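Local coordinates for protein nucleoside phosphorylase, putative (Trypanosoma brucei, PDB 3BJE) that acts as a homodimeric uridine phosphorylase, using phosphate to split uridine into uracil and ribose 1-phosphate, at residues A[188-191]-A[192-195]; A[135-138]-A[139-142]. All blocks are in the same frame, centred on the assembly; numbering follows the deposited sequence.

Interaction 1: residues A[188-191]-A[192-195]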
ATOM      1  N   GLN A 188      -9.916 -11.219  21.242  1.00 17.34           N
ATOM      2  CA  GLN A 188      -9.511  -9.996  20.537  1.00 17.18           C
ATOM      3  C   GLN A 188      -9.625  -8.739  21.421  1.00 16.59           C
ATOM      4  O   GLN A 188      -8.803  -7.814  21.314  1.00 18.23           O
ATOM      5  CB  GLN A 188     -10.328  -9.824  19.254  1.00 15.60           C
ATOM      6  CG  GLN A 188      -9.886 -10.754  18.132  1.00 18.96           C
ATOM      7  CD  GLN A 188     -10.600 -10.521  16.823  1.00 17.87           C
ATOM      8  OE1 GLN A 188     -10.758  -9.386  16.375  1.00 19.00           O
ATOM      9  NE2 GLN A 188     -11.043 -11.609  16.190  1.00 19.61           N
ATOM     10  N   GLN A 189     -10.641  -8.687  22.278  1.00 17.40           N
ATOM     11  CA  GLN A 189     -10.771  -7.557  23.203  1.00 19.86           C
ATOM     12  C   GLN A 189      -9.578  -7.488  24.158  1.00 19.67           C
ATOM     13  O   GLN A 189      -9.088  -6.391  24.478  1.00 18.88           O
ATOM     14  CB  GLN A 189     -12.060  -7.662  24.013  1.00 19.64           C
ATOM     15  CG  GLN A 189     -13.306  -7.335  23.221  1.00 17.10           C
ATOM     16  CD  GLN A 189     -14.566  -7.642  23.983  1.00 22.43           C
ATOM     17  OE1 GLN A 189     -14.696  -7.289  25.155  1.00 26.07           O
ATOM     18  NE2 GLN A 189     -15.505  -8.319  23.330  1.00 22.17           N
ATOM     19  N   GLU A 190      -9.111  -8.651  24.614  1.00 17.67           N
ATOM     20  CA  GLU A 190      -7.964  -8.725  25.512  1.00 18.59           C
ATOM     21  C   GLU A 190      -6.674  -8.292  24.804  1.00 17.83           C
ATOM     22  O   GLU A 190      -5.875  -7.533  25.355  1.00 18.99           O
ATOM     23  CB  GLU A 190      -7.831 -10.148  26.068  1.00 21.00           C
ATOM     24  CG  GLU A 190      -6.682 -10.346  27.050  1.00 20.44           C
ATOM     25  CD  GLU A 190      -6.799  -9.526  28.342  1.00 24.44           C
ATOM     26  OE1 GLU A 190      -7.823  -8.824  28.577  1.00 24.88           O
ATOM     27  OE2 GLU A 190      -5.832  -9.593  29.128  1.00 24.95           O
ATOM     28  N   ILE A 191      -6.484  -8.750  23.565  1.00 17.31           N
ATOM     29  CA  ILE A 191      -5.332  -8.310  22.772  1.00 18.82           C
ATOM     30  C   ILE A 191      -5.345  -6.785  22.639  1.00 17.82           C
ATOM     31  O   ILE A 191      -4.345  -6.130  22.898  1.00 19.50           O
ATOM     32  CB  ILE A 191      -5.300  -8.986  21.364  1.00 18.57           C
ATOM     33  CG1 ILE A 191      -4.964 -10.472  21.502  1.00 18.14           C
ATOM     34  CG2 ILE A 191      -4.296  -8.280  20.442  1.00 18.31           C
ATOM     35  CD1 ILE A 191      -5.159 -11.293  20.224  1.00 20.51           C
ATOM     36  N   ARG A 192      -6.479  -6.221  22.242  1.00 17.16           N
ATOM     37  CA  ARG A 192      -6.548  -4.778  22.060  1.00 17.95           C
ATOM     38  C   ARG A 192      -6.237  -4.046  23.365  1.00 18.33           C
ATOM     39  O   ARG A 192      -5.501  -3.052  23.353  1.00 19.13           O
ATOM     40  CB  ARG A 192      -7.900  -4.330  21.532  1.00 21.46           C
ATOM     41  CG  ARG A 192      -7.832  -2.918  21.021  1.00 22.55           C
ATOM     42  CD  ARG A 192      -9.114  -2.492  20.366  1.00 22.27           C
ATOM     43  NE  ARG A 192      -8.925  -1.193  19.722  1.00 23.25           N
ATOM     44  CZ  ARG A 192      -9.000  -0.022  20.342  1.00 25.08           C
ATOM     45  NH1 ARG A 192      -9.270   0.057  21.640  1.00 23.67           N
ATOM     46  NH2 ARG A 192      -8.809   1.090  19.651  1.00 24.46           N
ATOM     47  N   ARG A 193      -6.790  -4.530  24.477  1.00 18.27           N
ATOM     48  CA  ARG A 193      -6.572  -3.902  25.783  1.00 18.67           C
ATOM     49  C   ARG A 193      -5.083  -3.902  26.125  1.00 16.97           C
ATOM     50  O   ARG A 193      -4.537  -2.878  26.537  1.00 18.34           O
ATOM     51  CB  ARG A 193      -7.370  -4.618  26.898  1.00 18.62           C
ATOM     52  CG  ARG A 193      -7.177  -4.013  28.284  1.00 19.48           C
ATOM     53  CD  ARG A 193      -7.852  -4.843  29.357  1.00 21.49           C
ATOM     54  NE  ARG A 193      -7.107  -6.052  29.716  1.00 24.27           N
ATOM     55  CZ  ARG A 193      -6.150  -6.111  30.647  1.00 26.25           C
ATOM     56  NH1 ARG A 193      -5.754  -5.020  31.295  1.00 26.48           N
ATOM     57  NH2 ARG A 193      -5.557  -7.272  30.910  1.00 28.99           N
ATOM     58  N   ILE A 194      -4.430  -5.048  25.981  1.00 18.65           N
ATOM     59  CA  ILE A 194      -3.026  -5.166  26.332  1.00 16.29           C
ATOM     60  C   ILE A 194      -2.173  -4.283  25.432  1.00 17.78           C
ATOM     61  O   ILE A 194      -1.320  -3.542  25.903  1.00 17.79           O
ATOM     62  CB  ILE A 194      -2.558  -6.646  26.286  1.00 17.82           C
ATOM     63  CG1 ILE A 194      -3.210  -7.445  27.413  1.00 19.30           C
ATOM     64  CG2 ILE A 194      -1.038  -6.766  26.386  1.00 17.04           C
ATOM     65  CD1 ILE A 194      -2.703  -7.100  28.818  1.00 21.46           C
ATOM     66  N   VAL A 195      -2.421  -4.326  24.131  1.00 17.11           N
ATOM     67  CA  VAL A 195      -1.643  -3.502  23.202  1.00 18.02           C
ATOM     68  C   VAL A 195      -1.838  -2.002  23.483  1.00 17.86           C
ATOM     69  O   VAL A 195      -0.874  -1.231  23.469  1.00 19.63           O
ATOM     70  CB  VAL A 195      -2.005  -3.816  21.718  1.00 18.32           C
ATOM     71  CG1 VAL A 195      -1.307  -2.829  20.778  1.00 23.18           C
ATOM     72  CG2 VAL A 195      -1.596  -5.242  21.365  1.00 21.01           C
TER
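The guanidinium group of R193 meets the carboxylate of E190 at its edge, not over a face. Its NE and NH2 each take one carboxylate oxygen, a side-on salt bridge of two bonds. R193 NE donates to E190 OE1 at 3.1 Å, almost exactly in the guanidinium plane. R193 NH2 donates to E190 OE2 at 2.9 Å. The two flat groups are not coplanar: their planes stand 41° apart. As a result NE comes to OE1 from above the carboxylate plane, while NH2 reaches OE2 on its syn side, moderately tilted. Each side chain bends to make the grip. E190 leaves the backbone with CG anti to N, then turns at chi2 (63°). R193 stays extended until chi3 (77°), which turns its NE-CZ end toward E190. The paired bonds limit how the two groups can turn against each other. R193 has a second acidic partner: NH1 forms a salt bridge with E197, one turn on.

I194 CG1 comes within 3.8 Å of E190 OE2, so the carboxylate also touches an apolar side chain. On the inner side, I191 and V195 run side by side, with their CG2 atoms 4.2 Å apart. I191 packs on strands 161-169, 207-210 and 279-281. R192 reaches elsewhere, to D205 and the carbonyl of I206.

Backbone bonds four residues apart, such as V195 N to I191 O at 2.9 Å, form the helix that sets these side chains beside one another. The pattern is that of an amphipathic alpha-helix, 186-198, with isoleucine and valine turned to the strands and an i to i+3 salt bridge on its outer side.

Interaction 2: residues A[135-138]-A[139-142]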
ATOM      1  N   PHE A 135     -27.673 -20.417  -4.213  1.00 21.78           N
ATOM      2  CA  PHE A 135     -26.942 -19.672  -3.193  1.00 22.16           C
ATOM      3  C   PHE A 135     -25.443 -19.832  -3.339  1.00 21.87           C
ATOM      4  O   PHE A 135     -24.939 -20.922  -3.623  1.00 22.17           O
ATOM      5  CB  PHE A 135     -27.355 -20.122  -1.799  1.00 23.26           C
ATOM      6  CG  PHE A 135     -28.816 -19.954  -1.531  1.00 23.35           C
ATOM      7  CD1 PHE A 135     -29.366 -18.686  -1.411  1.00 22.79           C
ATOM      8  CD2 PHE A 135     -29.643 -21.062  -1.409  1.00 25.83           C
ATOM      9  CE1 PHE A 135     -30.716 -18.521  -1.173  1.00 23.69           C
ATOM     10  CE2 PHE A 135     -30.993 -20.908  -1.162  1.00 22.82           C
ATOM     11  CZ  PHE A 135     -31.533 -19.636  -1.045  1.00 23.55           C
ATOM     12  N   PHE A 136     -24.735 -18.726  -3.146  1.00 20.05           N
ATOM     13  CA  PHE A 136     -23.295 -18.767  -3.049  1.00 18.89           C
ATOM     14  C   PHE A 136     -22.892 -19.040  -1.602  1.00 18.93           C
ATOM     15  O   PHE A 136     -23.378 -18.370  -0.692  1.00 18.74           O
ATOM     16  CB  PHE A 136     -22.701 -17.442  -3.509  1.00 18.49           C
ATOM     17  CG  PHE A 136     -21.215 -17.421  -3.479  1.00 17.13           C
ATOM     18  CD1 PHE A 136     -20.486 -17.963  -4.526  1.00 18.20           C
ATOM     19  CD2 PHE A 136     -20.537 -16.848  -2.401  1.00 17.21           C
ATOM     20  CE1 PHE A 136     -19.105 -17.951  -4.504  1.00 20.86           C
ATOM     21  CE2 PHE A 136     -19.157 -16.841  -2.369  1.00 16.17           C
ATOM     22  CZ  PHE A 136     -18.437 -17.386  -3.420  1.00 18.10           C
ATOM     23  N   ASP A 137     -22.008 -20.020  -1.409  1.00 18.05           N
ATOM     24  CA  ASP A 137     -21.465 -20.365  -0.087  1.00 17.33           C
ATOM     25  C   ASP A 137     -20.082 -19.727   0.102  1.00 16.68           C
ATOM     26  O   ASP A 137     -19.090 -20.229  -0.418  1.00 17.06           O
ATOM     27  CB  ASP A 137     -21.343 -21.882   0.044  1.00 16.55           C
ATOM     28  CG  ASP A 137     -20.866 -22.327   1.418  1.00 19.96           C
ATOM     29  OD1 ASP A 137     -20.520 -21.476   2.265  1.00 20.23           O
ATOM     30  OD2 ASP A 137     -20.845 -23.553   1.651  1.00 19.89           O
ATOM     31  N   PRO A 138     -20.006 -18.639   0.892  1.00 17.13           N
ATOM     32  CA  PRO A 138     -18.729 -17.961   1.109  1.00 17.54           C
ATOM     33  C   PRO A 138     -17.655 -18.835   1.741  1.00 15.38           C
ATOM     34  O   PRO A 138     -16.474 -18.561   1.559  1.00 16.66           O
ATOM     35  CB  PRO A 138     -19.077 -16.797   2.045  1.00 18.23           C
ATOM     36  CG  PRO A 138     -20.542 -16.713   2.059  1.00 22.42           C
ATOM     37  CD  PRO A 138     -21.101 -18.013   1.650  1.00 14.74           C
ATOM     38  N   SER A 139     -18.058 -19.867   2.473  1.00 16.79           N
ATOM     39  CA  SER A 139     -17.082 -20.716   3.132  1.00 17.74           C
ATOM     40  C   SER A 139     -16.267 -21.542   2.143  1.00 18.41           C
ATOM     41  O   SER A 139     -15.263 -22.145   2.525  1.00 21.18           O
ATOM     42  CB  SER A 139     -17.758 -21.618   4.163  1.00 19.95           C
ATOM     43  OG  SER A 139     -18.549 -22.597   3.529  1.00 20.98           O
ATOM     44  N   THR A 140     -16.696 -21.569   0.878  1.00 18.41           N
ATOM     45  CA  THR A 140     -15.948 -22.244  -0.181  1.00 19.79           C
ATOM     46  C   THR A 140     -14.659 -21.503  -0.534  1.00 16.62           C
ATOM     47  O   THR A 140     -13.742 -22.093  -1.105  1.00 18.30           O
ATOM     48  CB  THR A 140     -16.801 -22.446  -1.464  1.00 20.51           C
ATOM     49  OG1 THR A 140     -17.143 -21.178  -2.048  1.00 19.34           O
ATOM     50  CG2 THR A 140     -18.069 -23.249  -1.141  1.00 21.43           C
ATOM     51  N   MET A 141     -14.579 -20.215  -0.201  1.00 15.72           N
ATOM     52  CA  MET A 141     -13.386 -19.442  -0.477  1.00 17.28           C
ATOM     53  C   MET A 141     -12.349 -19.686   0.605  1.00 17.86           C
ATOM     54  O   MET A 141     -12.630 -19.516   1.793  1.00 17.71           O
ATOM     55  CB  MET A 141     -13.728 -17.953  -0.542  1.00 17.26           C
ATOM     56  CG  MET A 141     -14.741 -17.596  -1.638  1.00 17.35           C
ATOM     57  SD  MET A 141     -14.147 -18.013  -3.303  1.00 17.51           S
ATOM     58  CE  MET A 141     -12.583 -17.116  -3.354  1.00 20.26           C
ATOM     59  N   LYS A 142     -11.154 -20.071   0.171  1.00 17.86           N
ATOM     60  CA  LYS A 142     -10.014 -20.303   1.054  1.00 17.63           C
ATOM     61  C   LYS A 142      -8.856 -19.445   0.527  1.00 16.48           C
ATOM     62  O   LYS A 142      -8.425 -19.621  -0.606  1.00 16.89           O
ATOM     63  CB  LYS A 142      -9.578 -21.767   1.020  1.00 18.45           C
ATOM     64  CG  LYS A 142     -10.680 -22.809   0.927  1.00 26.56           C
ATOM     65  CD  LYS A 142     -11.489 -22.907   2.168  1.00 27.09           C
ATOM     66  CE  LYS A 142     -12.444 -24.105   2.070  1.00 22.02           C
ATOM     67  NZ  LYS A 142     -13.210 -24.276   3.328  1.00 30.99           N
TER
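D137 and S139 meet at the exposed side of the 137-140 turn through a close pair of bonds to one oxygen. S139 OG donates to D137 OD1 at 2.6 Å, and S139 N donates to the same atom at 2.9 Å. Both come from the same face of the carboxylate; the hydroxyl is on the syn side and the amide stands further above the plane. S139 OG sits between its own N and carbonyl carbon (chi1 70°), which turns it back toward D137. The D137 carboxylate is on the solvent side of the contact.

D137 O is also gripped twice. T140 N donates to it at 3.0 Å from above the carbonyl plane. T140 OG1 donates at 2.7 Å, nearly in line with the C=O bond. The methyl CG2 of T140 rests 3.7 Å from D137 CB. The S139 N to D137 OD1 bond closes an Asx turn. The T140 N to D137 O bond closes a type I beta turn, with P138 and S139 at its two corners. The M141 N to P138 O bond (3.1 Å) carries it on as a short 3-10 turn that leads into strand 142-151.

The packed side is apolar, and M141 is buried there against I107, K111, I46 and Y307. F136 CZ comes within 4.1 Å of M141 CG, which lies at the ring edge, near its plane. The two side chains cross at about a right angle. F136 also packs on K111 and E112 of helix 97-112. K142 folds back so that NZ donates to S139 O at 3.1 Å.

Interaction 2 comes first along the chain and closes before interaction 1 opens. Their centres are about 30 Å apart, and their nearest atoms about 17 Å, so they do not touch. Both belong to the nucleoside phosphorylase fold, at the periphery of one subunit. Residues 135-142 lead into strand 142-151, which also supplies R145, G147 and T148 of the ribose 1-phosphate pocket. Residues 188-195 belong to helix 186-198, which lies against strands 161-169 and 207-210. Strands 142-151 and 161-169 each pair with strand 308-318, which connects the two regions through the strand core. Both contacts lie away from the ligand and calcium sites, and neither touches the other subunit.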